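Local coordinates for protein Cry23AA1 (Bacillus thuringiensis, PDB 4RHZ) that probably acts as a pore-forming insecticidal toxin of the aerolysin family, in a binary complex with Cry37Aa1, and binds a zinc ion, at residues D8-Y13 / L173-Y178; A192-Y197 / L201-K206. All blocks are in the same frame, centred on the assembly; numbering follows the deposited sequence.

From the N terminus, the chain soon enters helix 6-18, whose segment 8-13 waits some 160 residues for its partner at 173-178 near the end of the long strand 146-179; contact 1 therefore closes a very wide loop, mostly strand. The chain then turns back through strand 182-190 into helix 191-197, where contact 2 closes a tight loop between 192-197 and 201-206. The two loops follow one another, neither nested nor crossed. In space they meet: Ile10 and Glu9 pack on Leu194, Glu9 also on Leu201, and the Tyr13 ring meets Tyr197 edge-to-face. Helix 6-18 thus lies between its strand and the short second helix, and both contacts reach the same large sheet.

Contact 1: residues D8-Y13 / L173-Y178; sequences DEINNY and LFCRGY
Ile10 does nearly all the work here, spreading its two branches over Leu173 and Cys175, which lie two residues apart on one strand and so turn the same way. With CG1 beside the backbone N (chi1 -74°), CG2 is left anti to that N and is carried against the sulfur, CG2 lying 3.5 Å from SG of Cys175. The CG1 branch leans to Leu173, whose CD2 it approaches through CG1 at 4.2 Å. All three residues are buried and the touch is purely apolar, but small: 125 Å² in all; the nearest CA atoms, of Ile10 and Cys175, are 8.0 Å apart. One helical turn either side, Ile6 touches Leu173 and Met14 touches Cys175, making a line of side chains along that helix face. Further along, Tyr13 joins Ile10 in touching Val189 of strand 182-190. On the far face of the strand, Phe174 points away, and its CE2 sits over the middle of the Arg176 guanidinium. The whole is a short amphipathic helix laid on one face of the sheet where strand 146-179 runs antiparallel to both 22-27 and 182-190, at one end of an elongated aerolysin-type, ETX/MTX2-family toxin.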
ATOM      1  N   ASP A   8     -25.018  29.443  -0.468  1.00 32.86           N
ATOM      2  CA  ASP A   8     -25.278  29.713   0.951  1.00 32.46           C
ATOM      3  C   ASP A   8     -24.329  30.812   1.432  1.00 32.48           C
ATOM      4  O   ASP A   8     -24.644  31.520   2.377  1.00 32.72           O
ATOM      5  CB  ASP A   8     -25.056  28.490   1.855  1.00 32.65           C
ATOM      6  CG  ASP A   8     -26.085  27.345   1.628  1.00 36.91           C
ATOM      7  OD1 ASP A   8     -27.235  27.537   1.115  1.00 40.33           O
ATOM      8  OD2 ASP A   8     -25.735  26.221   2.025  1.00 36.62           O
ATOM      9  N   GLU A   9     -23.132  30.895   0.875  1.00 32.54           N
ATOM     10  CA  GLU A   9     -22.160  31.835   1.400  1.00 33.40           C
ATOM     11  C   GLU A   9     -22.495  33.259   0.805  1.00 34.39           C
ATOM     12  O   GLU A   9     -22.297  34.275   1.497  1.00 33.91           O
ATOM     13  CB  GLU A   9     -20.724  31.507   1.055  1.00 32.98           C
ATOM     14  CG  GLU A   9     -20.086  30.224   1.624  1.00 35.00           C
ATOM     15  CD  GLU A   9     -20.177  30.062   3.086  1.00 40.48           C
ATOM     16  OE1 GLU A   9     -20.079  31.098   3.798  1.00 41.77           O
ATOM     17  OE2 GLU A   9     -20.359  28.883   3.531  1.00 38.57           O
ATOM     18  N   ILE A  10     -23.012  33.304  -0.433  1.00 33.44           N
ATOM     19  CA  ILE A  10     -23.613  34.522  -0.961  1.00 34.23           C
ATOM     20  C   ILE A  10     -24.821  34.889  -0.080  1.00 34.09           C
ATOM     21  O   ILE A  10     -25.024  36.014   0.277  1.00 34.39           O
ATOM     22  CB  ILE A  10     -24.094  34.351  -2.386  1.00 34.33           C
ATOM     23  CG1 ILE A  10     -22.940  34.325  -3.333  1.00 33.14           C
ATOM     24  CG2 ILE A  10     -25.023  35.495  -2.771  1.00 33.97           C
ATOM     25  CD1 ILE A  10     -21.905  35.295  -3.035  1.00 35.66           C
ATOM     26  N   ASN A  11     -25.587  33.917   0.324  1.00 34.07           N
ATOM     27  CA  ASN A  11     -26.700  34.231   1.171  1.00 35.38           C
ATOM     28  C   ASN A  11     -26.142  34.955   2.419  1.00 37.37           C
ATOM     29  O   ASN A  11     -26.686  35.984   2.856  1.00 37.69           O
ATOM     30  CB  ASN A  11     -27.459  32.946   1.492  1.00 34.14           C
ATOM     31  CG  ASN A  11     -28.685  33.159   2.315  1.00 33.25           C
ATOM     32  OD1 ASN A  11     -28.607  33.475   3.513  1.00 33.63           O
ATOM     33  ND2 ASN A  11     -29.850  32.902   1.715  1.00 31.91           N
ATOM     34  N   ASN A  12     -25.029  34.459   2.957  1.00 37.87           N
ATOM     35  CA  ASN A  12     -24.571  35.004   4.226  1.00 38.81           C
ATOM     36  C   ASN A  12     -23.981  36.413   4.033  1.00 37.87           C
ATOM     37  O   ASN A  12     -24.189  37.285   4.845  1.00 37.85           O
ATOM     38  CB  ASN A  12     -23.615  34.048   4.988  1.00 37.68           C
ATOM     39  CG  ASN A  12     -23.112  34.650   6.319  1.00 42.30           C
ATOM     40  OD1 ASN A  12     -23.866  34.819   7.310  1.00 43.68           O
ATOM     41  ND2 ASN A  12     -21.827  34.982   6.345  1.00 46.13           N
ATOM     42  N   TYR A  13     -23.254  36.596   2.950  1.00 37.79           N
ATOM     43  CA  TYR A  13     -22.712  37.846   2.569  1.00 38.39           C
ATOM     44  C   TYR A  13     -23.843  38.914   2.424  1.00 39.80           C
ATOM     45  O   TYR A  13     -23.777  40.032   3.013  1.00 39.65           O
ATOM     46  CB  TYR A  13     -21.986  37.633   1.258  1.00 38.47           C
ATOM     47  CG  TYR A  13     -21.583  38.903   0.564  1.00 36.67           C
ATOM     48  CD1 TYR A  13     -20.321  39.465   0.772  1.00 36.10           C
ATOM     49  CD2 TYR A  13     -22.455  39.540  -0.325  1.00 36.64           C
ATOM     50  CE1 TYR A  13     -19.933  40.622   0.110  1.00 36.74           C
ATOM     51  CE2 TYR A  13     -22.069  40.712  -1.005  1.00 34.73           C
ATOM     52  CZ  TYR A  13     -20.825  41.248  -0.771  1.00 36.54           C
ATOM     53  OH  TYR A  13     -20.454  42.410  -1.410  1.00 39.86           O
ATOM     54  N   LEU A 173     -22.824  36.122  -9.384  1.00 31.34           N
ATOM     55  CA  LEU A 173     -24.217  35.814  -9.102  1.00 31.48           C
ATOM     56  C   LEU A 173     -24.972  37.144  -9.061  1.00 31.57           C
ATOM     57  O   LEU A 173     -24.454  38.171  -8.570  1.00 30.10           O
ATOM     58  CB  LEU A 173     -24.382  35.095  -7.747  1.00 29.76           C
ATOM     59  CG  LEU A 173     -23.879  33.641  -7.805  1.00 29.56           C
ATOM     60  CD1 LEU A 173     -22.335  33.656  -7.548  1.00 30.67           C
ATOM     61  CD2 LEU A 173     -24.642  32.761  -6.816  1.00 30.33           C
ATOM     62  N   PHE A 174     -26.203  37.078  -9.540  1.00 32.26           N
ATOM     63  CA  PHE A 174     -27.116  38.135  -9.389  1.00 32.45           C
ATOM     64  C   PHE A 174     -27.851  37.960  -8.098  1.00 33.23           C
ATOM     65  O   PHE A 174     -28.571  36.990  -7.957  1.00 33.78           O
ATOM     66  CB  PHE A 174     -28.094  38.221 -10.573  1.00 32.76           C
ATOM     67  CG  PHE A 174     -28.969  39.477 -10.510  1.00 32.58           C
ATOM     68  CD1 PHE A 174     -28.378  40.744 -10.488  1.00 31.89           C
ATOM     69  CD2 PHE A 174     -30.306  39.384 -10.346  1.00 29.54           C
ATOM     70  CE1 PHE A 174     -29.128  41.895 -10.386  1.00 31.55           C
ATOM     71  CE2 PHE A 174     -31.073  40.534 -10.222  1.00 33.50           C
ATOM     72  CZ  PHE A 174     -30.479  41.799 -10.260  1.00 31.67           C
ATOM     73  N   CYS A 175     -27.715  38.895  -7.158  1.00 32.58           N
ATOM     74  CA  CYS A 175     -28.330  38.718  -5.825  1.00 33.32           C
ATOM     75  C   CYS A 175     -29.387  39.785  -5.420  1.00 33.76           C
ATOM     76  O   CYS A 175     -29.148  41.010  -5.487  1.00 34.65           O
ATOM     77  CB  CYS A 175     -27.254  38.572  -4.713  1.00 32.71           C
ATOM     78  SG  CYS A 175     -25.670  37.775  -5.295  1.00 35.97           S
ATOM     79  N   ARG A 176     -30.538  39.284  -5.009  1.00 32.64           N
ATOM     80  CA  ARG A 176     -31.642  40.060  -4.572  1.00 33.01           C
ATOM     81  C   ARG A 176     -31.758  39.895  -3.058  1.00 34.18           C
ATOM     82  O   ARG A 176     -31.935  38.782  -2.586  1.00 35.27           O
ATOM     83  CB  ARG A 176     -32.943  39.572  -5.278  1.00 32.72           C
ATOM     84  CG  ARG A 176     -32.956  39.638  -6.886  1.00 34.84           C
ATOM     85  CD  ARG A 176     -34.269  39.030  -7.452  1.00 37.01           C
ATOM     86  NE  ARG A 176     -34.547  39.208  -8.890  1.00 40.51           N
ATOM     87  CZ  ARG A 176     -34.198  38.335  -9.872  1.00 42.69           C
ATOM     88  NH1 ARG A 176     -33.489  37.238  -9.550  1.00 38.57           N
ATOM     89  NH2 ARG A 176     -34.542  38.549 -11.182  1.00 28.92           N
ATOM     90  N   GLY A 177     -31.639  40.996  -2.295  1.00 35.47           N
ATOM     91  CA  GLY A 177     -31.878  41.001  -0.858  1.00 36.65           C
ATOM     92  C   GLY A 177     -33.199  41.668  -0.523  1.00 38.36           C
ATOM     93  O   GLY A 177     -33.543  42.671  -1.117  1.00 41.08           O
ATOM     94  N   TYR A 178     -33.947  41.112   0.408  1.00 38.98           N
ATOM     95  CA  TYR A 178     -35.201  41.659   0.838  1.00 40.54           C
ATOM     96  C   TYR A 178     -35.189  41.804   2.325  1.00 41.74           C
ATOM     97  O   TYR A 178     -34.493  41.052   3.010  1.00 42.34           O
ATOM     98  CB  TYR A 178     -36.368  40.742   0.507  1.00 39.81           C
ATOM     99  CG  TYR A 178     -36.408  40.299  -0.903  1.00 41.36           C
ATOM    100  CD1 TYR A 178     -37.223  40.925  -1.842  1.00 37.16           C
ATOM    101  CD2 TYR A 178     -35.585  39.213  -1.321  1.00 42.51           C
ATOM    102  CE1 TYR A 178     -37.237  40.458  -3.209  1.00 40.70           C
ATOM    103  CE2 TYR A 178     -35.564  38.778  -2.612  1.00 37.62           C
ATOM    104  CZ  TYR A 178     -36.392  39.386  -3.561  1.00 42.23           C
ATOM    105  OH  TYR A 178     -36.340  38.857  -4.819  1.00 41.55           O
TER

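Contact 2: residues A192-Y197 / L201-K206; sequences ADLADY and LNLTNK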
ATOM      1  N   ALA A 192     -14.601  35.659  -6.667  1.00 39.55           N
ATOM      2  CA  ALA A 192     -13.462  36.482  -6.123  1.00 41.05           C
ATOM      3  C   ALA A 192     -13.827  37.445  -4.988  1.00 41.74           C
ATOM      4  O   ALA A 192     -13.118  37.520  -4.002  1.00 43.65           O
ATOM      5  CB  ALA A 192     -12.812  37.284  -7.222  1.00 41.25           C
ATOM      6  N   ASP A 193     -14.912  38.212  -5.137  1.00 42.93           N
ATOM      7  CA  ASP A 193     -15.403  39.125  -4.076  1.00 43.42           C
ATOM      8  C   ASP A 193     -15.698  38.339  -2.798  1.00 43.19           C
ATOM      9  O   ASP A 193     -15.352  38.757  -1.654  1.00 42.69           O
ATOM     10  CB  ASP A 193     -16.697  39.846  -4.521  1.00 43.62           C
ATOM     11  CG  ASP A 193     -16.481  40.783  -5.692  1.00 44.92           C
ATOM     12  OD1 ASP A 193     -15.339  41.275  -5.844  1.00 44.98           O
ATOM     13  OD2 ASP A 193     -17.457  41.022  -6.469  1.00 48.70           O
ATOM     14  N   LEU A 194     -16.319  37.172  -2.991  1.00 42.99           N
ATOM     15  CA  LEU A 194     -16.640  36.307  -1.843  1.00 41.86           C
ATOM     16  C   LEU A 194     -15.343  35.865  -1.179  1.00 41.11           C
ATOM     17  O   LEU A 194     -15.264  35.799   0.027  1.00 39.82           O
ATOM     18  CB  LEU A 194     -17.346  35.091  -2.357  1.00 42.34           C
ATOM     19  CG  LEU A 194     -18.540  34.499  -1.648  1.00 44.00           C
ATOM     20  CD1 LEU A 194     -18.478  33.034  -1.931  1.00 41.05           C
ATOM     21  CD2 LEU A 194     -18.648  34.793  -0.177  1.00 39.87           C
ATOM     22  N   ALA A 195     -14.324  35.564  -1.986  1.00 40.99           N
ATOM     23  CA  ALA A 195     -13.028  35.126  -1.434  1.00 42.80           C
ATOM     24  C   ALA A 195     -12.358  36.281  -0.645  1.00 44.00           C
ATOM     25  O   ALA A 195     -11.851  36.077   0.460  1.00 45.42           O
ATOM     26  CB  ALA A 195     -12.122  34.583  -2.568  1.00 40.81           C
ATOM     27  N   ASP A 196     -12.406  37.504  -1.170  1.00 44.22           N
ATOM     28  CA  ASP A 196     -11.982  38.659  -0.378  1.00 45.08           C
ATOM     29  C   ASP A 196     -12.806  38.832   0.882  1.00 45.27           C
ATOM     30  O   ASP A 196     -12.284  39.258   1.919  1.00 45.47           O
ATOM     31  CB  ASP A 196     -12.078  39.951  -1.191  1.00 46.46           C
ATOM     32  CG  ASP A 196     -11.140  39.964  -2.373  1.00 47.36           C
ATOM     33  OD1 ASP A 196     -10.086  39.305  -2.282  1.00 50.06           O
ATOM     34  OD2 ASP A 196     -11.470  40.614  -3.393  1.00 50.49           O
ATOM     35  N   TYR A 197     -14.099  38.528   0.828  1.00 44.79           N
ATOM     36  CA  TYR A 197     -14.914  38.742   2.019  1.00 43.46           C
ATOM     37  C   TYR A 197     -14.624  37.720   3.097  1.00 44.20           C
ATOM     38  O   TYR A 197     -14.678  38.030   4.300  1.00 43.34           O
ATOM     39  CB  TYR A 197     -16.372  38.676   1.659  1.00 43.47           C
ATOM     40  CG  TYR A 197     -17.332  39.022   2.771  1.00 44.20           C
ATOM     41  CD1 TYR A 197     -17.523  40.354   3.147  1.00 46.92           C
ATOM     42  CD2 TYR A 197     -18.104  38.048   3.395  1.00 45.32           C
ATOM     43  CE1 TYR A 197     -18.419  40.709   4.147  1.00 48.25           C
ATOM     44  CE2 TYR A 197     -19.036  38.382   4.409  1.00 45.93           C
ATOM     45  CZ  TYR A 197     -19.181  39.730   4.772  1.00 48.95           C
ATOM     46  OH  TYR A 197     -20.062  40.147   5.755  1.00 51.16           O
ATOM     47  N   LEU A 201     -12.952  29.868   3.259  1.00 45.79           N
ATOM     48  CA  LEU A 201     -13.805  29.031   2.409  1.00 43.40           C
ATOM     49  C   LEU A 201     -12.997  28.281   1.334  1.00 41.73           C
ATOM     50  O   LEU A 201     -13.555  27.857   0.348  1.00 40.81           O
ATOM     51  CB  LEU A 201     -14.857  29.935   1.700  1.00 43.17           C
ATOM     52  CG  LEU A 201     -15.722  30.852   2.565  1.00 41.99           C
ATOM     53  CD1 LEU A 201     -16.697  31.648   1.689  1.00 45.24           C
ATOM     54  CD2 LEU A 201     -16.487  30.158   3.651  1.00 41.49           C
ATOM     55  N   ASN A 202     -11.685  28.164   1.491  1.00 40.62           N
ATOM     56  CA  ASN A 202     -10.855  27.401   0.526  1.00 40.68           C
ATOM     57  C   ASN A 202     -10.883  28.045  -0.821  1.00 40.90           C
ATOM     58  O   ASN A 202     -10.555  27.413  -1.842  1.00 41.01           O
ATOM     59  CB  ASN A 202     -11.232  25.895   0.421  1.00 40.61           C
ATOM     60  CG  ASN A 202     -10.955  25.113   1.732  1.00 41.79           C
ATOM     61  OD1 ASN A 202     -10.014  25.413   2.446  1.00 44.54           O
ATOM     62  ND2 ASN A 202     -11.797  24.133   2.050  1.00 42.14           N
ATOM     63  N   LEU A 203     -11.250  29.325  -0.833  1.00 40.65           N
ATOM     64  CA  LEU A 203     -11.200  30.102  -2.075  1.00 40.85           C
ATOM     65  C   LEU A 203     -10.264  31.267  -1.903  1.00 42.02           C
ATOM     66  O   LEU A 203     -10.283  31.926  -0.848  1.00 40.80           O
ATOM     67  CB  LEU A 203     -12.569  30.680  -2.402  1.00 39.72           C
ATOM     68  CG  LEU A 203     -13.650  29.674  -2.623  1.00 36.78           C
ATOM     69  CD1 LEU A 203     -15.040  30.301  -2.242  1.00 38.46           C
ATOM     70  CD2 LEU A 203     -13.549  29.211  -4.089  1.00 29.82           C
ATOM     71  N   THR A 204      -9.511  31.549  -2.961  1.00 42.80           N
ATOM     72  CA  THR A 204      -8.598  32.672  -2.979  1.00 45.44           C
ATOM     73  C   THR A 204      -8.801  33.479  -4.276  1.00 45.99           C
ATOM     74  O   THR A 204      -9.028  32.918  -5.356  1.00 46.84           O
ATOM     75  CB  THR A 204      -7.087  32.186  -2.921  1.00 45.25           C
ATOM     76  OG1 THR A 204      -6.916  31.169  -3.893  1.00 46.60           O
ATOM     77  CG2 THR A 204      -6.707  31.619  -1.563  1.00 46.03           C
ATOM     78  N   ASN A 205      -8.677  34.793  -4.166  1.00 47.04           N
ATOM     79  CA  ASN A 205      -8.807  35.730  -5.297  1.00 47.35           C
ATOM     80  C   ASN A 205      -7.485  35.692  -6.016  1.00 48.08           C
ATOM     81  O   ASN A 205      -6.473  36.073  -5.459  1.00 47.53           O
ATOM     82  CB  ASN A 205      -9.024  37.134  -4.714  1.00 46.54           C
ATOM     83  CG  ASN A 205      -9.340  38.188  -5.759  1.00 46.69           C
ATOM     84  OD1 ASN A 205      -9.127  38.008  -6.995  1.00 41.25           O
ATOM     85  ND2 ASN A 205      -9.907  39.322  -5.255  1.00 42.41           N
ATOM     86  N   LYS A 206      -7.453  35.225  -7.244  1.00 49.85           N
ATOM     87  CA  LYS A 206      -6.169  35.141  -7.887  1.00 51.75           C
ATOM     88  C   LYS A 206      -5.970  36.326  -8.835  1.00 52.98           C
ATOM     89  O   LYS A 206      -4.999  36.314  -9.613  1.00 53.67           O
ATOM     90  CB  LYS A 206      -6.022  33.795  -8.647  1.00 52.97           C
ATOM     91  CG  LYS A 206      -5.710  32.552  -7.798  1.00 56.41           C
ATOM     92  CD  LYS A 206      -4.227  32.481  -7.324  1.00 63.56           C
ATOM     93  CE  LYS A 206      -4.095  32.926  -5.846  1.00 69.88           C
ATOM     94  NZ  LYS A 206      -2.880  33.786  -5.499  1.00 72.67           N
TER
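Leu201 opens the contact, its side chain crossing that of Leu194 at about a right angle so that methyl meets methyl, CD1 of Leu201 to CD2 of Leu194 at 4.1 Å. Leu203 comes at the same leucine more loosely, its CD1 4.4 Å from CD1 of Leu194, while its own base presses on the helix: CB of Leu203 lies 3.9 Å from CB of Ala195. That small methyl lets the strand backbone come close, and Leu203 O is 3.7 Å from Ala195 CB. Thr204 turns away, and Asn205 points back to the helix and supplies the polar part. Its CG is anti to the backbone N (chi1 -173°), which carries the amide over to Asp196. ND2 gives a nearly straight bond, 169° at the hydrogen, to OD1 of Asp196 at 3.0 Å, and a weak, bent one to OD2 of the same carboxylate at 2.8 Å. OD1 is met on its syn side and lies in the Asn205 amide plane, though the two flat groups are twisted apart. Asn205 OD1 accepts from Gly207 N, which helps fix the amide's rotation, and rests 3.8 Å from CB of Ala192. Helix 192-197 runs across strand 203-205 at 105°. Leu194 and Leu201 continue onto helix 6-18, while the strand pairs antiparallel with 211-235, the backbones of Asn202 and Thr204 bonding to those of Lys214 and His212, so this small helix sits between helix 6-18 and strand 203-205.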